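Two structures of tetraacyldisaccharide 4'-kinase from Aquifex aeolicus compared at one contact. The protein is a kinase of lipid A biosynthesis thought to transfer the gamma-phosphate of ATP to the 4'-position of a tetraacyldisaccharide 1-phosphate, giving lipid IVA. Structure 1 is PDB 4ITL (chain A, 2.09 Å), residues 69-74 and 99-104; structure 2 is PDB 4EHY (chain B, 2.20 Å), residues 69-74 and 99-104. One frame, after least-squares fit of the local backbone (RMSD 0.41 Å); residues are numbered along the deposited sequences.

Structure 1 (4ITL). With ACP (phosphomethylphosphonic acid adenylate ester), chain C.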
loop_
_atom_site.group_PDB
_atom_site.type_symbol
_atom_site.label_atom_id
_atom_site.label_comp_id
_atom_site.label_asym_id
_atom_site.label_seq_id
_atom_site.Cartn_x
_atom_site.Cartn_y
_atom_site.Cartn_z
ATOM N N ILE A 69 -5.438 4.379 10.203
ATOM C CA ILE A 69 -5.392 4.177 8.755
ATOM C C ILE A 69 -6.809 3.807 8.348
ATOM O O ILE A 69 -7.440 2.983 9.012
ATOM C CB ILE A 69 -4.445 3.044 8.418
ATOM C CG1 ILE A 69 -3.012 3.485 8.700
ATOM C CG2 ILE A 69 -4.555 2.675 6.957
ATOM C CD1 ILE A 69 -2.030 2.339 8.733
ATOM N N LEU A 70 -7.345 4.488 7.333
ATOM C CA LEU A 70 -8.648 4.169 6.773
ATOM C C LEU A 70 -8.493 3.483 5.448
ATOM O O LEU A 70 -7.940 4.053 4.469
ATOM C CB LEU A 70 -9.510 5.423 6.583
ATOM C CG LEU A 70 -9.781 6.226 7.837
ATOM C CD1 LEU A 70 -10.516 7.519 7.379
ATOM C CD2 LEU A 70 -10.533 5.432 8.891
ATOM N N SER A 71 -8.992 2.253 5.401
ATOM C CA SER A 71 -8.722 1.377 4.296
ATOM C C SER A 71 -10.050 0.842 3.804
ATOM O O SER A 71 -11.051 0.838 4.524
ATOM C CB SER A 71 -7.766 0.262 4.803
ATOM O OG SER A 71 -7.448 -0.642 3.772
ATOM N N ARG A 72 -10.107 0.520 2.519
ATOM C CA ARG A 72 -11.181 -0.289 1.947
ATOM C C ARG A 72 -11.215 -1.736 2.446
ATOM O O ARG A 72 -12.285 -2.302 2.612
ATOM C CB ARG A 72 -11.146 -0.244 0.426
ATOM C CG ARG A 72 -12.520 -0.312 -0.210
ATOM C CD ARG A 72 -12.505 0.305 -1.594
ATOM N NE ARG A 72 -11.518 -0.345 -2.455
ATOM C CZ ARG A 72 -10.677 0.278 -3.281
ATOM N NH1 ARG A 72 -9.832 -0.445 -4.004
ATOM N NH2 ARG A 72 -10.666 1.602 -3.402
ATOM N N GLY A 73 -10.047 -2.329 2.678
ATOM C CA GLY A 73 -9.940 -3.766 2.880
ATOM C C GLY A 73 -10.394 -4.681 1.757
ATOM O O GLY A 73 -11.350 -5.434 1.904
ATOM N N TYR A 74 -9.660 -4.672 0.653
ATOM C CA TYR A 74 -10.087 -5.390 -0.545
ATOM C C TYR A 74 -10.189 -6.882 -0.253
ATOM O O TYR A 74 -9.306 -7.455 0.369
ATOM C CB TYR A 74 -9.077 -5.168 -1.670
ATOM C CG TYR A 74 -9.653 -5.226 -3.059
ATOM C CD1 TYR A 74 -10.766 -4.480 -3.401
ATOM C CD2 TYR A 74 -9.068 -6.018 -4.036
ATOM C CE1 TYR A 74 -11.290 -4.524 -4.677
ATOM C CE2 TYR A 74 -9.585 -6.074 -5.315
ATOM C CZ TYR A 74 -10.698 -5.321 -5.631
ATOM O OH TYR A 74 -11.220 -5.366 -6.904
ATOM N N ASP A 99 -6.218 -8.726 3.364
ATOM C CA ASP A 99 -4.797 -8.973 3.646
ATOM C C ASP A 99 -4.029 -7.648 3.885
ATOM O O ASP A 99 -3.213 -7.572 4.796
ATOM C CB ASP A 99 -4.119 -9.881 2.584
ATOM C CG ASP A 99 -4.262 -9.381 1.145
ATOM O OD1 ASP A 99 -4.693 -8.227 0.926
ATOM O OD2 ASP A 99 -3.950 -10.186 0.222
ATOM N N GLU A 100 -4.310 -6.588 3.136
ATOM C CA GLU A 100 -3.525 -5.356 3.329
ATOM C C GLU A 100 -3.847 -4.582 4.614
ATOM O O GLU A 100 -2.933 -4.148 5.324
ATOM C CB GLU A 100 -3.560 -4.457 2.079
ATOM C CG GLU A 100 -2.901 -5.195 0.875
ATOM C CD GLU A 100 -3.108 -4.519 -0.480
ATOM O OE1 GLU A 100 -3.683 -3.424 -0.509
ATOM O OE2 GLU A 100 -2.668 -5.064 -1.525
ATOM N N PRO A 101 -5.132 -4.430 4.963
ATOM C CA PRO A 101 -5.316 -3.815 6.290
ATOM C C PRO A 101 -4.685 -4.634 7.428
ATOM O O PRO A 101 -4.124 -4.056 8.361
ATOM C CB PRO A 101 -6.844 -3.768 6.449
ATOM C CG PRO A 101 -7.345 -3.699 5.043
ATOM C CD PRO A 101 -6.377 -4.453 4.171
ATOM N N TYR A 102 -4.826 -5.960 7.381
ATOM C CA TYR A 102 -4.252 -6.830 8.410
ATOM C C TYR A 102 -2.699 -6.669 8.435
ATOM O O TYR A 102 -2.094 -6.604 9.504
ATOM C CB TYR A 102 -4.660 -8.271 8.160
ATOM C CG TYR A 102 -4.175 -9.255 9.197
ATOM C CD1 TYR A 102 -2.921 -9.843 9.063
ATOM C CD2 TYR A 102 -4.948 -9.597 10.293
ATOM C CE1 TYR A 102 -2.436 -10.723 9.992
ATOM C CE2 TYR A 102 -4.474 -10.508 11.245
ATOM C CZ TYR A 102 -3.209 -11.070 11.076
ATOM O OH TYR A 102 -2.654 -11.975 11.967
ATOM N N LEU A 103 -2.082 -6.563 7.258
ATOM C CA LEU A 103 -0.617 -6.487 7.141
ATOM C C LEU A 103 -0.128 -5.180 7.785
ATOM O O LEU A 103 0.814 -5.153 8.609
ATOM C CB LEU A 103 -0.220 -6.545 5.673
ATOM C CG LEU A 103 1.242 -6.174 5.332
ATOM C CD1 LEU A 103 2.149 -7.301 5.721
ATOM C CD2 LEU A 103 1.412 -5.822 3.845
ATOM N N MET A 104 -0.827 -4.111 7.476
ATOM C CA MET A 104 -0.520 -2.817 8.086
ATOM C C MET A 104 -0.708 -2.828 9.614
ATOM O O MET A 104 0.175 -2.399 10.361
ATOM C CB MET A 104 -1.307 -1.710 7.401
ATOM C CG MET A 104 -0.789 -1.461 5.965
ATOM S SD MET A 104 -1.525 -0.027 5.188
ATOM C CE MET A 104 -3.227 -0.547 4.953
HETATM P PG ACP C . -2.216 -2.398 -3.888
HETATM O O1G ACP C . -3.499 -2.963 -3.312
HETATM O O2G ACP C . -2.446 -1.223 -4.861
HETATM O O3G ACP C . -1.513 -3.545 -4.682
HETATM P PB ACP C . 0.524 -1.643 -2.839
HETATM O O1B ACP C . 1.142 -1.174 -1.537
HETATM O O2B ACP C . 0.626 -0.462 -3.805
HETATM C C3B ACP C . -1.230 -1.896 -2.415
HETATM P PA ACP C . 2.676 -3.358 -3.397
HETATM O O1A ACP C . 3.815 -2.466 -3.847
HETATM O O2A ACP C . 2.561 -4.632 -4.154
HETATM O O3A ACP C . 1.198 -2.779 -3.687
HETATM O "O5'" ACP C . 2.894 -3.670 -1.847
HETATM C "C5'" ACP C . 2.075 -4.654 -1.239
HETATM C "C4'" ACP C . 2.841 -5.416 -0.163
HETATM O "O4'" ACP C . 3.379 -6.556 -0.835
HETATM C "C3'" ACP C . 4.013 -4.735 0.459
HETATM O "O3'" ACP C . 3.719 -3.982 1.553
HETATM C "C2'" ACP C . 4.886 -5.894 0.812
HETATM O "O2'" ACP C . 4.542 -6.589 1.970
HETATM C "C1'" ACP C . 4.672 -6.768 -0.362
HETATM N N9 ACP C . 5.640 -6.588 -1.441
HETATM C C8 ACP C . 5.420 -6.096 -2.685
HETATM N N7 ACP C . 6.580 -6.121 -3.378
HETATM C C5 ACP C . 7.533 -6.655 -2.601
HETATM C C6 ACP C . 8.890 -6.931 -2.764
HETATM N N6 ACP C . 9.549 -6.625 -4.010
HETATM N N1 ACP C . 9.587 -7.459 -1.750
HETATM C C2 ACP C . 9.009 -7.732 -0.554
HETATM N N3 ACP C . 7.697 -7.490 -0.344
HETATM C C4 ACP C . 6.953 -6.948 -1.345
HETATM O O HOH W 1 -6.949 -6.061 0.936
HETATM O O HOH W 2 -7.748 -9.765 1.082
#
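Ile69 and Met104 meet where the C-terminal end of strand 67-71 faces the start of helix 99-107, beside the nucleotide site of this P-loop kinase; Ile69 CG2 lies 4.0 Å from Met104 CE. Ser71 OG stands 3.3 Å from Pro101 CG and 4.4 Å from Met104 CE. With OG anti to the backbone N (chi1 -180°), the serine accepts from Gly73 N at 3.3 Å, an ST turn, and has a weak bond with Asp138. The carboxylate of Glu100 reaches the ATP analogue: OE1 is 2.8 Å and OE2 2.9 Å from O1G of ACP, and OE2 forms a salt bridge with Lys280. Leu103 CD2 touches the ribose, 3.7 Å from ACP O2'. At the helix start, water 2 joins Tyr74 O to Asp99 N, and water 1 joins Tyr74 O to Asp99 OD1. His261 and Lys284 hold the two carboxylate oxygens of Asp99. Val55 of helix 51-61 packs on both Ile69 and Met104, and Ser49, Lys51 and Thr52 bind ACP.

Structure 2 (4EHY). With MG (magnesium ion), chain D; ADP (adenosine-5'-diphosphate), chain E.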
loop_
_atom_site.group_PDB
_atom_site.type_symbol
_atom_site.label_atom_id
_atom_site.label_comp_id
_atom_site.label_asym_id
_atom_site.label_seq_id
_atom_site.Cartn_x
_atom_site.Cartn_y
_atom_site.Cartn_z
ATOM N N ILE B 69 -5.357 4.372 10.184
ATOM C CA ILE B 69 -5.354 4.139 8.746
ATOM C C ILE B 69 -6.752 3.727 8.334
ATOM O O ILE B 69 -7.366 2.873 8.971
ATOM C CB ILE B 69 -4.365 3.040 8.361
ATOM C CG1 ILE B 69 -2.941 3.493 8.679
ATOM C CG2 ILE B 69 -4.514 2.681 6.865
ATOM C CD1 ILE B 69 -1.970 2.374 8.702
ATOM N N LEU B 70 -7.254 4.348 7.280
ATOM C CA LEU B 70 -8.590 4.061 6.775
ATOM C C LEU B 70 -8.416 3.329 5.471
ATOM O O LEU B 70 -7.886 3.908 4.519
ATOM C CB LEU B 70 -9.359 5.364 6.510
ATOM C CG LEU B 70 -9.742 6.206 7.719
ATOM C CD1 LEU B 70 -10.564 7.423 7.249
ATOM C CD2 LEU B 70 -10.555 5.376 8.720
ATOM N N SER B 71 -8.858 2.070 5.425
ATOM C CA SER B 71 -8.721 1.223 4.234
ATOM C C SER B 71 -10.078 0.802 3.739
ATOM O O SER B 71 -11.054 0.809 4.485
ATOM C CB SER B 71 -7.954 -0.083 4.546
ATOM O OG SER B 71 -6.627 0.145 4.961
ATOM N N ARG B 72 -10.131 0.374 2.485
ATOM C CA ARG B 72 -11.390 -0.047 1.882
ATOM C C ARG B 72 -11.761 -1.483 2.276
ATOM O O ARG B 72 -12.945 -1.833 2.351
ATOM C CB ARG B 72 -11.313 0.096 0.360
ATOM C CG ARG B 72 -12.617 -0.160 -0.363
ATOM C CD ARG B 72 -12.419 -0.065 -1.865
ATOM N NE ARG B 72 -13.622 -0.444 -2.598
ATOM C CZ ARG B 72 -13.955 -1.698 -2.890
ATOM N NH1 ARG B 72 -13.175 -2.700 -2.505
ATOM N NH2 ARG B 72 -15.071 -1.952 -3.562
ATOM N N GLY B 73 -10.746 -2.301 2.541
ATOM C CA GLY B 73 -10.947 -3.716 2.807
ATOM C C GLY B 73 -11.158 -4.480 1.512
ATOM O O GLY B 73 -12.298 -4.658 1.075
ATOM N N TYR B 74 -10.048 -4.947 0.888
ATOM C CA TYR B 74 -10.096 -5.569 -0.439
ATOM C C TYR B 74 -10.291 -7.083 -0.406
ATOM O O TYR B 74 -9.390 -7.833 -0.028
ATOM C CB TYR B 74 -8.860 -5.194 -1.264
ATOM C CG TYR B 74 -9.192 -4.818 -2.694
ATOM C CD1 TYR B 74 -9.730 -3.572 -2.994
ATOM C CD2 TYR B 74 -8.950 -5.696 -3.745
ATOM C CE1 TYR B 74 -10.032 -3.215 -4.298
ATOM C CE2 TYR B 74 -9.247 -5.348 -5.057
ATOM C CZ TYR B 74 -9.786 -4.102 -5.326
ATOM O OH TYR B 74 -10.085 -3.737 -6.623
ATOM N N ASP B 99 -5.973 -8.633 3.399
ATOM C CA ASP B 99 -4.570 -8.865 3.733
ATOM C C ASP B 99 -3.762 -7.573 3.974
ATOM O O ASP B 99 -2.975 -7.489 4.919
ATOM C CB ASP B 99 -3.879 -9.828 2.744
ATOM C CG ASP B 99 -3.995 -9.397 1.278
ATOM O OD1 ASP B 99 -4.320 -8.221 0.993
ATOM O OD2 ASP B 99 -3.738 -10.259 0.400
ATOM N N GLU B 100 -3.973 -6.549 3.161
ATOM C CA GLU B 100 -3.207 -5.316 3.363
ATOM C C GLU B 100 -3.499 -4.614 4.691
ATOM O O GLU B 100 -2.569 -4.272 5.419
ATOM C CB GLU B 100 -3.348 -4.377 2.161
ATOM C CG GLU B 100 -2.627 -4.950 0.934
ATOM C CD GLU B 100 -3.213 -4.470 -0.371
ATOM O OE1 GLU B 100 -2.628 -4.767 -1.437
ATOM O OE2 GLU B 100 -4.269 -3.805 -0.327
ATOM N N PRO B 101 -4.785 -4.379 5.009
ATOM C CA PRO B 101 -5.062 -3.743 6.303
ATOM C C PRO B 101 -4.502 -4.578 7.454
ATOM O O PRO B 101 -3.982 -4.040 8.434
ATOM C CB PRO B 101 -6.595 -3.733 6.362
ATOM C CG PRO B 101 -7.012 -3.658 4.937
ATOM C CD PRO B 101 -5.995 -4.455 4.162
ATOM N N TYR B 102 -4.619 -5.895 7.338
ATOM C CA TYR B 102 -4.124 -6.760 8.389
ATOM C C TYR B 102 -2.587 -6.640 8.498
ATOM O O TYR B 102 -2.047 -6.524 9.598
ATOM C CB TYR B 102 -4.558 -8.202 8.157
ATOM C CG TYR B 102 -4.106 -9.128 9.260
ATOM C CD1 TYR B 102 -2.819 -9.645 9.266
ATOM C CD2 TYR B 102 -4.953 -9.459 10.316
ATOM C CE1 TYR B 102 -2.390 -10.476 10.273
ATOM C CE2 TYR B 102 -4.523 -10.301 11.338
ATOM C CZ TYR B 102 -3.242 -10.803 11.305
ATOM O OH TYR B 102 -2.786 -11.639 12.299
ATOM N N LEU B 103 -1.897 -6.633 7.359
ATOM C CA LEU B 103 -0.438 -6.520 7.366
ATOM C C LEU B 103 -0.009 -5.222 8.028
ATOM O O LEU B 103 0.883 -5.212 8.878
ATOM C CB LEU B 103 0.137 -6.579 5.949
ATOM C CG LEU B 103 1.675 -6.467 5.843
ATOM C CD1 LEU B 103 2.368 -7.739 6.348
ATOM C CD2 LEU B 103 2.097 -6.170 4.413
ATOM N N MET B 104 -0.634 -4.123 7.619
ATOM C CA MET B 104 -0.359 -2.829 8.228
ATOM C C MET B 104 -0.617 -2.896 9.734
ATOM O O MET B 104 0.222 -2.474 10.531
ATOM C CB MET B 104 -1.209 -1.719 7.575
ATOM C CG MET B 104 -0.813 -1.437 6.131
ATOM S SD MET B 104 -1.800 -0.176 5.299
ATOM C CE MET B 104 -3.458 -0.811 5.447
HETATM MG MG MG D . -2.924 -3.481 -3.234
HETATM P PB ADP E . 0.419 -2.243 -3.121
HETATM O O1B ADP E . -0.920 -2.932 -3.046
HETATM O O2B ADP E . 0.466 -1.090 -4.098
HETATM O O3B ADP E . 0.938 -1.843 -1.756
HETATM P PA ADP E . 1.661 -4.888 -3.524
HETATM O O1A ADP E . 3.069 -5.059 -4.022
HETATM O O2A ADP E . 0.556 -5.755 -4.058
HETATM O O3A ADP E . 1.424 -3.303 -3.788
HETATM O "O5'" ADP E . 1.666 -5.097 -1.939
HETATM C "C5'" ADP E . 2.630 -4.441 -1.132
HETATM C "C4'" ADP E . 3.114 -5.467 -0.114
HETATM O "O4'" ADP E . 3.531 -6.678 -0.791
HETATM C "C3'" ADP E . 4.339 -4.928 0.582
HETATM O "O3'" ADP E . 3.960 -4.248 1.775
HETATM C "C2'" ADP E . 5.159 -6.167 0.859
HETATM O "O2'" ADP E . 4.671 -6.773 2.060
HETATM C "C1'" ADP E . 4.808 -7.096 -0.286
HETATM N N9 ADP E . 5.812 -6.931 -1.368
HETATM C C8 ADP E . 5.567 -6.454 -2.604
HETATM N N7 ADP E . 6.691 -6.454 -3.368
HETATM C C5 ADP E . 7.687 -6.950 -2.610
HETATM C C6 ADP E . 9.132 -7.223 -2.803
HETATM N N6 ADP E . 9.767 -6.954 -3.988
HETATM N N1 ADP E . 9.794 -7.747 -1.751
HETATM C C2 ADP E . 9.195 -8.019 -0.576
HETATM N N3 ADP E . 7.893 -7.791 -0.331
HETATM C C4 ADP E . 7.100 -7.271 -1.299
HETATM O O HOH W 3 -7.546 -9.833 1.257
HETATM O O HOH W 4 -3.494 -1.849 -2.144
HETATM O O HOH W 5 -4.911 -4.060 -3.470
HETATM O O HOH W 6 -3.263 -2.187 -4.856
HETATM O O HOH W 7 -2.252 -5.044 -4.493
#
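Methyl groups of Ile69 and Met104 pack together, with Ile69 CG2 3.9 Å from Met104 CE. Ser71 lies against Pro101, its CB 3.7 Å from Pro101 CG, and its OG is 3.3 Å from Met104 CE. Here OG sits beside the backbone N (chi1 -63°) and is hydrogen-bonded to Asp138. Glu100 binds magnesium through one oxygen, with OE1 2.2 Å from the metal; Lys280 is hydrogen-bonded to the same oxygen. ADP O1B, 2.1 Å from the magnesium, and waters 4, 5, 6 and 7 complete an octahedral shell, with water 6 opposite Glu100 OE1. The other carboxylate oxygen, OE2, accepts from water 4 at 2.8 Å and from water 5, so Glu100 grips the shell in two ways. Leu103 CD2 touches the ribose, 3.5 Å from ADP O2'. Water 3 joins Tyr74 O to Asp99 N, while His261 and Lys284 hold the Asp99 carboxylate. Val55 of helix 51-61 packs on both Ile69 and Met104, and Ser49, Lys51 and Thr52 bind ADP.

What differs
The sequence is identical, and the main difference is what occupies the nucleotide site. In structure 1 the ATP analogue ACP brings its terminal phosphonate up to Glu100(A), whose OE1 and OE2 lie 2.8 and 2.9 Å from O1G. In structure 2 ADP and a magnesium ion are bound there instead. Where Glu100(A) lies directly against the phosphonate oxygen, Glu100(B) coordinates a metal: its OE1 binds the magnesium at 2.2 Å, and ADP O1B lies in the same shell, so the metal links the carboxylate to the beta-phosphate. Water 6, another ligand of the metal, stands where ACP has O2G. The side chains of Glu100(A) and Glu100(B) nevertheless keep their place. Leu103(A) touches ACP and Leu103(B) touches ADP. The CA atoms that can be compared coincide within the error, and the side chains of Ile69(A) and Met104(A) match those of Ile69(B) and Met104(B). Water 2 of structure 1 and water 3 of structure 2 occupy one site. Away from the nucleotide, the bond from Gly73(A) N to Ser71(A) OG, 3.3 Å long, is absent in structure 2, where Gly73(B) N and Ser71(B) OG are 5.4 Å apart, so the ST turn it makes in structure 1 is not formed.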